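Local coordinates for topoisomerase I-like protein (Leishmania donovani, PDB 2B9S) that probably relaxes supercoiled DNA as one subunit of a heterodimeric type IB topoisomerase, nicking one strand and resealing it, at residues Met62-Met66 with Pro160-Arg164; Leu171-Val177 with Asp220-Gly224; Glu299-Val303 with Phe325-Ser330. One frame throughout, in Å; residues are numbered along the deposited sequence.

The three contacts follow one another along the chain, each closing before the next opens. Contacts 1 and 2 lie in the DNA-binding fragment with centres about 11 Å apart, and they share the small antiparallel sheet of strands 161-162 and 175-176. Through this sheet, contact 1 reaches the end of helix 54-64 and contact 2 the loop between strands 216-219 and 226-229. Contact 3 belongs to the catalytic core; it touches neither, its centre lying about 23 Å from that of contact 1 and about 19 Å from that of contact 2. Successive nucleotides of chain C, DA13 to DG15, run from the first two contacts to the third, which holds part of the vanadate pocket.

Contact 1 (Met62-Met66 with Pro160-Arg164). With nucleotides of chain C.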
loop_
_atom_site.group_PDB
_atom_site.type_symbol
_atom_site.label_atom_id
_atom_site.label_comp_id
_atom_site.label_asym_id
_atom_site.label_seq_id
_atom_site.Cartn_x
_atom_site.Cartn_y
_atom_site.Cartn_z
ATOM N N MET D 62 -7.441 -9.163 -22.878
ATOM C CA MET D 62 -7.132 -9.011 -21.453
ATOM C C MET D 62 -7.661 -10.190 -20.608
ATOM O O MET D 62 -6.937 -10.764 -19.801
ATOM C CB MET D 62 -7.718 -7.699 -20.938
ATOM C CG MET D 62 -6.929 -6.469 -21.250
ATOM S SD MET D 62 -7.911 -5.019 -20.821
ATOM C CE MET D 62 -6.877 -3.774 -21.634
ATOM N N PHE D 63 -8.915 -10.544 -20.842
ATOM C CA PHE D 63 -9.596 -11.689 -20.250
ATOM C C PHE D 63 -9.078 -13.049 -20.750
ATOM O O PHE D 63 -8.713 -13.915 -19.940
ATOM C CB PHE D 63 -11.095 -11.557 -20.566
ATOM C CG PHE D 63 -11.980 -12.608 -19.907
ATOM C CD1 PHE D 63 -12.211 -12.594 -18.530
ATOM C CD2 PHE D 63 -12.598 -13.589 -20.674
ATOM C CE1 PHE D 63 -13.033 -13.541 -17.928
ATOM C CE2 PHE D 63 -13.438 -14.551 -20.071
ATOM C CZ PHE D 63 -13.652 -14.516 -18.701
ATOM N N ALA D 64 -9.063 -13.227 -22.077
ATOM C CA ALA D 64 -8.607 -14.467 -22.746
ATOM C C ALA D 64 -7.289 -15.001 -22.219
ATOM O O ALA D 64 -7.106 -16.203 -22.060
ATOM C CB ALA D 64 -8.507 -14.250 -24.291
ATOM N N VAL D 65 -6.378 -14.071 -21.988
ATOM C CA VAL D 65 -4.995 -14.272 -21.560
ATOM C C VAL D 65 -4.899 -14.725 -20.084
ATOM O O VAL D 65 -3.900 -15.346 -19.654
ATOM C CB VAL D 65 -4.300 -12.916 -21.823
ATOM C CG1 VAL D 65 -3.420 -12.439 -20.687
ATOM C CG2 VAL D 65 -3.616 -12.882 -23.201
ATOM N N MET D 66 -5.970 -14.454 -19.327
ATOM C CA MET D 66 -6.049 -14.801 -17.899
ATOM C C MET D 66 -6.664 -16.172 -17.610
ATOM O O MET D 66 -7.001 -16.446 -16.469
ATOM C CB MET D 66 -6.824 -13.720 -17.135
ATOM C CG MET D 66 -6.048 -12.423 -16.982
ATOM S SD MET D 66 -6.903 -11.226 -15.934
ATOM C CE MET D 66 -6.779 -12.033 -14.313
ATOM N N PRO D 160 -3.716 -0.064 -19.176
ATOM C CA PRO D 160 -5.086 -0.534 -18.985
ATOM C C PRO D 160 -5.154 -2.031 -18.626
ATOM O O PRO D 160 -4.267 -2.818 -18.983
ATOM C CB PRO D 160 -5.766 -0.263 -20.335
ATOM C CG PRO D 160 -4.646 0.072 -21.324
ATOM C CD PRO D 160 -3.470 0.508 -20.517
ATOM N N GLY D 161 -6.206 -2.420 -17.919
ATOM C CA GLY D 161 -6.335 -3.815 -17.566
ATOM C C GLY D 161 -7.603 -4.074 -16.809
ATOM O O GLY D 161 -8.322 -3.143 -16.450
ATOM N N LEU D 162 -7.879 -5.352 -16.599
ATOM C CA LEU D 162 -8.989 -5.793 -15.758
ATOM C C LEU D 162 -8.597 -5.642 -14.291
ATOM O O LEU D 162 -7.583 -6.196 -13.848
ATOM C CB LEU D 162 -9.351 -7.250 -16.103
ATOM C CG LEU D 162 -9.653 -7.490 -17.584
ATOM C CD1 LEU D 162 -10.116 -8.977 -17.856
ATOM C CD2 LEU D 162 -10.668 -6.408 -18.078
ATOM N N PHE D 163 -9.373 -4.855 -13.558
ATOM C CA PHE D 163 -9.108 -4.539 -12.139
ATOM C C PHE D 163 -8.873 -5.743 -11.222
ATOM O O PHE D 163 -9.757 -6.579 -11.046
ATOM C CB PHE D 163 -10.250 -3.691 -11.564
ATOM C CG PHE D 163 -10.061 -3.315 -10.103
ATOM C CD1 PHE D 163 -10.971 -3.734 -9.131
ATOM C CD2 PHE D 163 -8.975 -2.554 -9.710
ATOM C CE1 PHE D 163 -10.800 -3.384 -7.807
ATOM C CE2 PHE D 163 -8.788 -2.190 -8.383
ATOM C CZ PHE D 163 -9.698 -2.605 -7.431
ATOM N N ARG D 164 -7.686 -5.796 -10.615
ATOM C CA ARG D 164 -7.322 -6.901 -9.730
ATOM C C ARG D 164 -7.536 -6.572 -8.262
ATOM O O ARG D 164 -6.597 -6.283 -7.512
ATOM C CB ARG D 164 -5.926 -7.461 -10.061
ATOM C CG ARG D 164 -5.984 -8.254 -11.376
ATOM C CD ARG D 164 -4.700 -8.252 -12.173
ATOM N NE ARG D 164 -3.896 -9.420 -11.872
ATOM C CZ ARG D 164 -3.586 -10.396 -12.718
ATOM N NH1 ARG D 164 -3.997 -10.382 -13.981
ATOM N NH2 ARG D 164 -2.833 -11.396 -12.284
ATOM P P DA C 13 -4.656 -0.869 -9.265
ATOM O OP1 DA C 13 -4.748 -1.607 -10.536
ATOM O OP2 DA C 13 -5.160 0.489 -9.185
ATOM O "O5'" DA C 13 -5.374 -1.721 -8.102
ATOM C "C5'" DA C 13 -4.964 -3.052 -7.779
ATOM C "C4'" DA C 13 -4.956 -3.203 -6.272
ATOM O "O4'" DA C 13 -3.758 -2.635 -5.691
ATOM C "C3'" DA C 13 -6.113 -2.517 -5.551
ATOM O "O3'" DA C 13 -6.612 -3.498 -4.691
ATOM C "C2'" DA C 13 -5.480 -1.275 -4.866
ATOM C "C1'" DA C 13 -4.075 -1.798 -4.582
ATOM N N9 DA C 13 -3.049 -0.755 -4.522
ATOM C C8 DA C 13 -2.771 0.127 -5.540
ATOM N N7 DA C 13 -1.825 0.975 -5.247
ATOM C C5 DA C 13 -1.426 0.597 -3.964
ATOM C C6 DA C 13 -0.440 1.120 -3.084
ATOM N N6 DA C 13 0.371 2.125 -3.416
ATOM N N1 DA C 13 -0.307 0.559 -1.867
ATOM C C2 DA C 13 -1.110 -0.488 -1.540
ATOM N N3 DA C 13 -2.074 -1.057 -2.277
ATOM C C4 DA C 13 -2.187 -0.464 -3.489
#
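The side chain of L162 fits into the end of helix 54-64, between M62 and F63. Its CD1 methyl lies 3.6 Å from the backbone N of F63 and meets the ring of that residue at the edge, near its plane, while L162 CG rests 3.9 Å from M62 CB. This wedge, apolar in its side chains and built round the buried L162 and F63, is the tight part of the contact. Towards the partly exposed side, M62 runs out extended from CG (chi2 170°), which carries SD over the backbone of G161, 3.8 Å from its CA, and lets CE graze P160 CB at 3.9 Å. At the other end, the bend of M66 at its last torsion (chi3 69°) brings CE to 3.3 Å from R164 NH1, oblique to the guanidinium. The arginine is only partly buried and comes from the opposite direction; its NH2 makes a long, weak ion pair with a DNA phosphate. F163 instead brings CE2 3.5 Å from O5' of DA13 of chain C. Helix 75-89 packs on the wedge, F77 and F81 touching L162 and F81 stacking on F63, and strand 161-162 pairs antiparallel with strand 175-176 beside it.

Contact 2 (Leu171-Val177 with Asp220-Gly224); sequences LMGKLKV and DSVAG. With nucleotides of chain C.
L171 meets V222 through a single methyl: CD1 lies 3.9 Å from V222 CG1 and also touches V222 O, the two side chains sliding past each other in opposite directions. The chain then reverses in a type II beta turn from L171 to K174, closed by the bond from K174 N to L171 O, with G173 taking the positive phi of its third position. K174 stretches along V222 and bends at its last torsion (chi4 -93°), which turns NZ to the V222 carbonyl oxygen for a weak hydrogen bond of 3.3 Å. L175 faces the other way, onto V59 and M62 of helix 54-64 and I88 of helix 75-89. K176 packs its CB against V222 CG2 at 3.8 Å and crosses D220 at about a right angle, CG coming 3.2 Å from D220 OD1. Beyond CG the lysine continues towards the DNA: K176 NZ gives a hydrogen bond of 3.0 Å to OP1 of DA13 of chain C and forms a salt bridge with E158. V177 closes the segment with a nearly straight bond, V177 N to S221 OG at 2.9 Å and 166°. The serine hydroxyl sits between its own backbone N and carbonyl carbon (chi1 67°), which points it at the backbone of V177. Beside it a water donates to V177 O at 2.8 Å and accepts from S221 N. Loop 220-224 is thus joined to segment 171-177 by the serine bond and the water at V177, a weak bond from K174, and a valine packed between two lysines. The aliphatic part of K176 is steadied by this packing, while its NZ, paired with both E158 and the phosphate and 5.2 Å from D220 OD1, probably stays protonated, which would suit its bond to the DNA phosphate.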
loop_
_atom_site.group_PDB
_atom_site.type_symbol
_atom_site.label_atom_id
_atom_site.label_comp_id
_atom_site.label_asym_id
_atom_site.label_seq_id
_atom_site.Cartn_x
_atom_site.Cartn_y
_atom_site.Cartn_z
ATOM N N LEU D 171 -15.788 -5.021 -7.497
ATOM C CA LEU D 171 -15.418 -4.459 -8.802
ATOM C C LEU D 171 -14.276 -5.232 -9.475
ATOM O O LEU D 171 -13.756 -4.785 -10.495
ATOM C CB LEU D 171 -15.065 -2.951 -8.705
ATOM C CG LEU D 171 -15.986 -1.908 -8.015
ATOM C CD1 LEU D 171 -15.469 -0.480 -8.163
ATOM C CD2 LEU D 171 -17.432 -1.979 -8.516
ATOM N N MET D 172 -13.858 -6.375 -8.927
ATOM C CA MET D 172 -12.821 -7.153 -9.600
ATOM C C MET D 172 -13.315 -7.492 -11.038
ATOM O O MET D 172 -14.509 -7.772 -11.237
ATOM C CB MET D 172 -12.461 -8.415 -8.815
ATOM C CG MET D 172 -13.605 -9.417 -8.689
ATOM S SD MET D 172 -13.046 -11.035 -8.152
ATOM C CE MET D 172 -12.440 -10.660 -6.497
ATOM N N GLY D 173 -12.415 -7.399 -12.020
ATOM C CA GLY D 173 -12.744 -7.664 -13.428
ATOM C C GLY D 173 -13.127 -6.435 -14.224
ATOM O O GLY D 173 -13.077 -6.459 -15.443
ATOM N N LYS D 174 -13.537 -5.367 -13.544
ATOM C CA LYS D 174 -13.877 -4.121 -14.210
ATOM C C LYS D 174 -12.681 -3.521 -14.977
ATOM O O LYS D 174 -11.517 -3.624 -14.536
ATOM C CB LYS D 174 -14.419 -3.121 -13.198
ATOM C CG LYS D 174 -14.929 -1.794 -13.800
ATOM C CD LYS D 174 -15.329 -0.907 -12.671
ATOM C CE LYS D 174 -16.418 0.047 -13.066
ATOM N NZ LYS D 174 -15.882 1.323 -13.525
ATOM N N LEU D 175 -12.967 -2.919 -16.136
ATOM C CA LEU D 175 -11.912 -2.306 -16.939
ATOM C C LEU D 175 -11.349 -1.011 -16.332
ATOM O O LEU D 175 -12.086 -0.048 -16.058
ATOM C CB LEU D 175 -12.348 -2.093 -18.404
ATOM C CG LEU D 175 -11.380 -1.464 -19.432
ATOM C CD1 LEU D 175 -10.145 -2.290 -19.658
ATOM C CD2 LEU D 175 -12.081 -1.173 -20.781
ATOM N N LYS D 176 -10.034 -1.032 -16.128
ATOM C CA LYS D 176 -9.252 0.148 -15.847
ATOM C C LYS D 176 -8.790 0.676 -17.213
ATOM O O LYS D 176 -7.939 0.063 -17.864
ATOM C CB LYS D 176 -8.056 -0.233 -14.969
ATOM C CG LYS D 176 -7.441 0.916 -14.196
ATOM C CD LYS D 176 -5.909 0.825 -14.130
ATOM C CE LYS D 176 -5.391 -0.460 -13.582
ATOM N NZ LYS D 176 -3.981 -0.370 -13.109
ATOM N N VAL D 177 -9.377 1.785 -17.664
ATOM C CA VAL D 177 -9.109 2.269 -19.022
ATOM C C VAL D 177 -7.743 2.950 -19.183
ATOM O O VAL D 177 -7.086 3.336 -18.189
ATOM C CB VAL D 177 -10.257 3.145 -19.611
ATOM C CG1 VAL D 177 -11.609 2.431 -19.492
ATOM C CG2 VAL D 177 -10.296 4.561 -18.972
ATOM N N ASP D 220 -8.247 7.570 -11.617
ATOM C CA ASP D 220 -8.385 6.188 -12.094
ATOM C C ASP D 220 -9.855 5.820 -12.387
ATOM O O ASP D 220 -10.740 6.195 -11.637
ATOM C CB ASP D 220 -7.726 5.243 -11.074
ATOM C CG ASP D 220 -8.311 3.849 -11.079
ATOM O OD1 ASP D 220 -7.743 2.997 -11.784
ATOM O OD2 ASP D 220 -9.313 3.607 -10.346
ATOM N N SER D 221 -10.105 5.102 -13.485
ATOM C CA SER D 221 -11.476 4.871 -13.960
ATOM C C SER D 221 -12.299 3.835 -13.188
ATOM O O SER D 221 -13.528 3.853 -13.262
ATOM C CB SER D 221 -11.478 4.510 -15.440
ATOM O OG SER D 221 -10.862 3.252 -15.648
ATOM N N VAL D 222 -11.640 2.936 -12.465
ATOM C CA VAL D 222 -12.353 1.893 -11.708
ATOM C C VAL D 222 -13.309 2.493 -10.647
ATOM O O VAL D 222 -14.482 2.157 -10.625
ATOM C CB VAL D 222 -11.379 0.862 -11.082
ATOM C CG1 VAL D 222 -12.113 -0.125 -10.203
ATOM C CG2 VAL D 222 -10.600 0.118 -12.166
ATOM N N ALA D 223 -12.793 3.398 -9.808
ATOM C CA ALA D 223 -13.528 3.997 -8.683
ATOM C C ALA D 223 -13.253 5.516 -8.535
ATOM O O ALA D 223 -13.711 6.142 -7.563
ATOM C CB ALA D 223 -13.190 3.249 -7.368
ATOM N N GLY D 224 -12.536 6.115 -9.491
ATOM C CA GLY D 224 -12.200 7.553 -9.422
ATOM C C GLY D 224 -11.076 7.895 -8.451
ATOM O O GLY D 224 -10.924 9.046 -8.060
ATOM P P DA C 13 -4.656 -0.869 -9.265
ATOM O OP1 DA C 13 -4.748 -1.607 -10.536
ATOM O OP2 DA C 13 -5.160 0.489 -9.185
ATOM O "O5'" DA C 13 -5.374 -1.721 -8.102
ATOM C "C5'" DA C 13 -4.964 -3.052 -7.779
ATOM C "C4'" DA C 13 -4.956 -3.203 -6.272
ATOM O "O4'" DA C 13 -3.758 -2.635 -5.691
ATOM C "C3'" DA C 13 -6.113 -2.517 -5.551
ATOM O "O3'" DA C 13 -6.612 -3.498 -4.691
ATOM C "C2'" DA C 13 -5.480 -1.275 -4.866
ATOM C "C1'" DA C 13 -4.075 -1.798 -4.582
ATOM N N9 DA C 13 -3.049 -0.755 -4.522
ATOM C C8 DA C 13 -2.771 0.127 -5.540
ATOM N N7 DA C 13 -1.825 0.975 -5.247
ATOM C C5 DA C 13 -1.426 0.597 -3.964
ATOM C C6 DA C 13 -0.440 1.120 -3.084
ATOM N N6 DA C 13 0.371 2.125 -3.416
ATOM N N1 DA C 13 -0.307 0.559 -1.867
ATOM C C2 DA C 13 -1.110 -0.488 -1.540
ATOM N N3 DA C 13 -2.074 -1.057 -2.277
ATOM C C4 DA C 13 -2.187 -0.464 -3.489
HETATM O O HOH W 1 -7.944 4.654 -15.851
#

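Contact 3 (Glu299-Val303 with Phe325-Ser330). With nucleotides of chain C; nucleotides of chain B.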
loop_
_atom_site.group_PDB
_atom_site.type_symbol
_atom_site.label_atom_id
_atom_site.label_comp_id
_atom_site.label_asym_id
_atom_site.label_seq_id
_atom_site.Cartn_x
_atom_site.Cartn_y
_atom_site.Cartn_z
ATOM N N GLU D 299 -16.435 -1.623 -2.200
ATOM C CA GLU D 299 -15.130 -2.085 -1.717
ATOM C C GLU D 299 -15.318 -3.435 -1.069
ATOM O O GLU D 299 -16.448 -3.808 -0.750
ATOM C CB GLU D 299 -14.539 -1.087 -0.712
ATOM C CG GLU D 299 -14.119 0.239 -1.323
ATOM C CD GLU D 299 -13.793 1.298 -0.276
ATOM O OE1 GLU D 299 -12.714 1.229 0.342
ATOM O OE2 GLU D 299 -14.618 2.209 -0.070
ATOM N N ALA D 300 -14.232 -4.186 -0.895
ATOM C CA ALA D 300 -14.291 -5.424 -0.113
ATOM C C ALA D 300 -14.580 -5.093 1.347
ATOM O O ALA D 300 -14.240 -4.014 1.841
ATOM C CB ALA D 300 -13.001 -6.241 -0.233
ATOM N N ASP D 301 -15.237 -6.029 2.019
ATOM C CA ASP D 301 -15.682 -5.843 3.399
ATOM C C ASP D 301 -14.520 -6.219 4.339
ATOM O O ASP D 301 -14.228 -7.393 4.557
ATOM C CB ASP D 301 -16.936 -6.707 3.607
ATOM C CG ASP D 301 -17.421 -6.740 5.038
ATOM O OD1 ASP D 301 -16.892 -5.995 5.902
ATOM O OD2 ASP D 301 -18.374 -7.520 5.283
ATOM N N THR D 302 -13.800 -5.211 4.820
ATOM C CA THR D 302 -12.688 -5.450 5.731
ATOM C C THR D 302 -12.768 -4.425 6.830
ATOM O O THR D 302 -13.415 -3.391 6.679
ATOM C CB THR D 302 -11.270 -5.436 5.066
ATOM O OG1 THR D 302 -10.942 -4.114 4.611
ATOM C CG2 THR D 302 -11.153 -6.461 3.954
ATOM N N VAL D 303 -12.146 -4.739 7.952
ATOM C CA VAL D 303 -12.311 -3.924 9.144
ATOM C C VAL D 303 -10.982 -3.679 9.830
ATOM O O VAL D 303 -10.003 -4.392 9.599
ATOM C CB VAL D 303 -13.334 -4.569 10.141
ATOM C CG1 VAL D 303 -14.709 -4.759 9.456
ATOM C CG2 VAL D 303 -12.804 -5.907 10.677
ATOM N N PHE D 325 -11.163 -11.884 11.929
ATOM C CA PHE D 325 -11.659 -10.896 10.958
ATOM C C PHE D 325 -10.689 -10.675 9.816
ATOM O O PHE D 325 -9.485 -10.930 9.950
ATOM C CB PHE D 325 -12.006 -9.565 11.664
ATOM C CG PHE D 325 -10.813 -8.826 12.216
ATOM C CD1 PHE D 325 -10.025 -8.021 11.385
ATOM C CD2 PHE D 325 -10.484 -8.916 13.574
ATOM C CE1 PHE D 325 -8.897 -7.317 11.899
ATOM C CE2 PHE D 325 -9.364 -8.238 14.106
ATOM C CZ PHE D 325 -8.572 -7.427 13.262
ATOM N N LEU D 326 -11.205 -10.184 8.693
ATOM C CA LEU D 326 -10.351 -9.781 7.573
ATOM C C LEU D 326 -10.004 -8.312 7.744
ATOM O O LEU D 326 -10.893 -7.456 7.898
ATOM C CB LEU D 326 -11.038 -10.046 6.216
ATOM C CG LEU D 326 -11.500 -11.493 5.929
ATOM C CD1 LEU D 326 -12.208 -11.560 4.588
ATOM C CD2 LEU D 326 -10.351 -12.525 5.972
ATOM N N GLY D 327 -8.711 -8.016 7.732
ATOM C CA GLY D 327 -8.246 -6.641 7.829
ATOM C C GLY D 327 -7.782 -6.130 6.485
ATOM O O GLY D 327 -8.141 -6.686 5.443
ATOM N N LYS D 328 -6.971 -5.073 6.503
ATOM C CA LYS D 328 -6.383 -4.536 5.276
ATOM C C LYS D 328 -5.829 -5.641 4.365
ATOM O O LYS D 328 -5.108 -6.538 4.830
ATOM C CB LYS D 328 -5.279 -3.523 5.609
ATOM C CG LYS D 328 -4.516 -3.034 4.380
ATOM C CD LYS D 328 -3.592 -1.897 4.730
ATOM C CE LYS D 328 -2.818 -1.424 3.523
ATOM N NZ LYS D 328 -1.680 -0.555 3.999
ATOM N N ASP D 329 -6.159 -5.552 3.074
ATOM C CA ASP D 329 -5.735 -6.531 2.049
ATOM C C ASP D 329 -6.433 -7.892 2.156
ATOM O O ASP D 329 -6.085 -8.835 1.432
ATOM C CB ASP D 329 -4.207 -6.677 2.002
ATOM C CG ASP D 329 -3.542 -5.532 1.257
ATOM O OD1 ASP D 329 -2.796 -4.772 1.887
ATOM O OD2 ASP D 329 -3.793 -5.360 0.053
ATOM N N SER D 330 -7.450 -7.956 3.028
ATOM C CA SER D 330 -8.258 -9.153 3.258
ATOM C C SER D 330 -7.409 -10.257 3.866
ATOM O O SER D 330 -7.697 -11.454 3.709
ATOM C CB SER D 330 -8.988 -9.611 1.976
ATOM O OG SER D 330 -9.932 -8.629 1.598
ATOM P P DG C 15 -8.469 -2.369 2.701
ATOM O OP1 DG C 15 -8.654 -3.806 2.900
ATOM O OP2 DG C 15 -9.544 -1.546 2.120
ATOM O "O5'" DG C 15 -7.957 -1.756 4.109
ATOM C "C5'" DG C 15 -7.961 -0.371 4.387
ATOM C "C4'" DG C 15 -6.588 0.205 4.704
ATOM O "O4'" DG C 15 -5.892 0.600 3.483
ATOM C "C3'" DG C 15 -6.707 1.501 5.479
ATOM O "O3'" DG C 15 -6.841 1.183 6.859
ATOM C "C2'" DG C 15 -5.400 2.200 5.170
ATOM C "C1'" DG C 15 -5.150 1.789 3.738
ATOM N N9 DG C 15 -5.376 2.734 2.627
ATOM C C8 DG C 15 -6.299 2.603 1.610
ATOM N N7 DG C 15 -6.264 3.572 0.737
ATOM C C5 DG C 15 -5.208 4.355 1.177
ATOM C C6 DG C 15 -4.675 5.537 0.631
ATOM O O6 DG C 15 -5.025 6.108 -0.384
ATOM N N1 DG C 15 -3.655 6.091 1.393
ATOM C C2 DG C 15 -3.181 5.532 2.553
ATOM N N2 DG C 15 -2.179 6.184 3.137
ATOM N N3 DG C 15 -3.648 4.420 3.090
ATOM C C4 DG C 15 -4.659 3.871 2.345
ATOM O "O5'" DA B 1 -0.247 -2.556 5.775
ATOM C "C5'" DA B 1 0.563 -3.597 5.247
ATOM C "C4'" DA B 1 -0.060 -4.140 3.998
ATOM O "O4'" DA B 1 -0.019 -3.158 2.938
ATOM C "C3'" DA B 1 0.731 -5.302 3.485
ATOM O "O3'" DA B 1 0.244 -6.468 4.136
ATOM C "C2'" DA B 1 0.469 -5.267 1.979
ATOM C "C1'" DA B 1 0.198 -3.814 1.680
ATOM N N9 DA B 1 1.233 -3.029 0.994
ATOM C C8 DA B 1 2.256 -2.352 1.608
ATOM N N7 DA B 1 3.027 -1.668 0.803
ATOM C C5 DA B 1 2.474 -1.901 -0.451
ATOM C C6 DA B 1 2.828 -1.455 -1.745
ATOM N N6 DA B 1 3.867 -0.627 -1.992
ATOM N N1 DA B 1 2.056 -1.873 -2.772
ATOM C C2 DA B 1 1.015 -2.675 -2.547
ATOM N N3 DA B 1 0.611 -3.176 -1.384
ATOM C C4 DA B 1 1.364 -2.739 -0.357
ATOM P P DA C 14 -7.817 -3.211 -3.674
ATOM O OP1 DA C 14 -8.484 -4.502 -3.429
ATOM O OP2 DA C 14 -8.624 -2.113 -4.199
ATOM O "O5'" DA C 14 -7.015 -2.731 -2.393
ATOM C "C5'" DA C 14 -6.483 -3.651 -1.429
ATOM C "C4'" DA C 14 -6.110 -2.845 -0.197
ATOM O "O4'" DA C 14 -5.134 -1.813 -0.529
ATOM C "C3'" DA C 14 -7.275 -2.075 0.388
ATOM O "O3'" DA C 14 -7.173 -2.153 1.802
ATOM C "C2'" DA C 14 -7.063 -0.638 -0.123
ATOM C "C1'" DA C 14 -5.540 -0.527 -0.057
ATOM N N9 DA C 14 -4.923 0.571 -0.838
ATOM C C8 DA C 14 -5.241 1.017 -2.106
ATOM N N7 DA C 14 -4.488 2.025 -2.551
ATOM C C5 DA C 14 -3.624 2.267 -1.479
ATOM C C6 DA C 14 -2.563 3.187 -1.270
ATOM N N6 DA C 14 -2.158 4.116 -2.146
ATOM N N1 DA C 14 -1.909 3.151 -0.091
ATOM C C2 DA C 14 -2.255 2.232 0.824
ATOM N N3 DA C 14 -3.228 1.311 0.731
ATOM C C4 DA C 14 -3.877 1.378 -0.442
HETATM O O HOH W 2 -7.410 -3.867 9.339
#
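T302 and V303 run beside L326 and G327, and one direct hydrogen bond ties the two segments: V303 N to L326 O, 3.0 Å, at 162° and in the carbonyl plane. A CA-H...O contact from G327 CA to V303 O (3.4 Å) continues this pairing, and a water that donates to V303 O accepts from K328 N. Van der Waals contacts lie on the two flanks: V303 CG2 packs obliquely on the F325 ring, 3.6 Å from CD1, and the T302 CG2 methyl sits against two oxygens, G327 O and S330 OG. Contacts with DNA make up the third group. OP1 of DG15 of chain C is gripped from both segments, by T302 OG1 at 2.9 Å and by D329 N at 3.1 Å; T302 OG1 is also bonded to K295. K328 is fully extended, all four torsions near 180°, which carries NZ past the phosphate backbone to O5' of DA1 of chain B, 3.0 Å away, and to a thymine O2. The lysine lies on the turn between strands 320-326 and 332-338 and forms the vanadate pocket with R290, R386 and H429. A hairpin lysine beside the 5' oxygen of the cleaved strand is characteristic of the type IB topoisomerase active site, consistent with a role in the cleavage and religation chemistry.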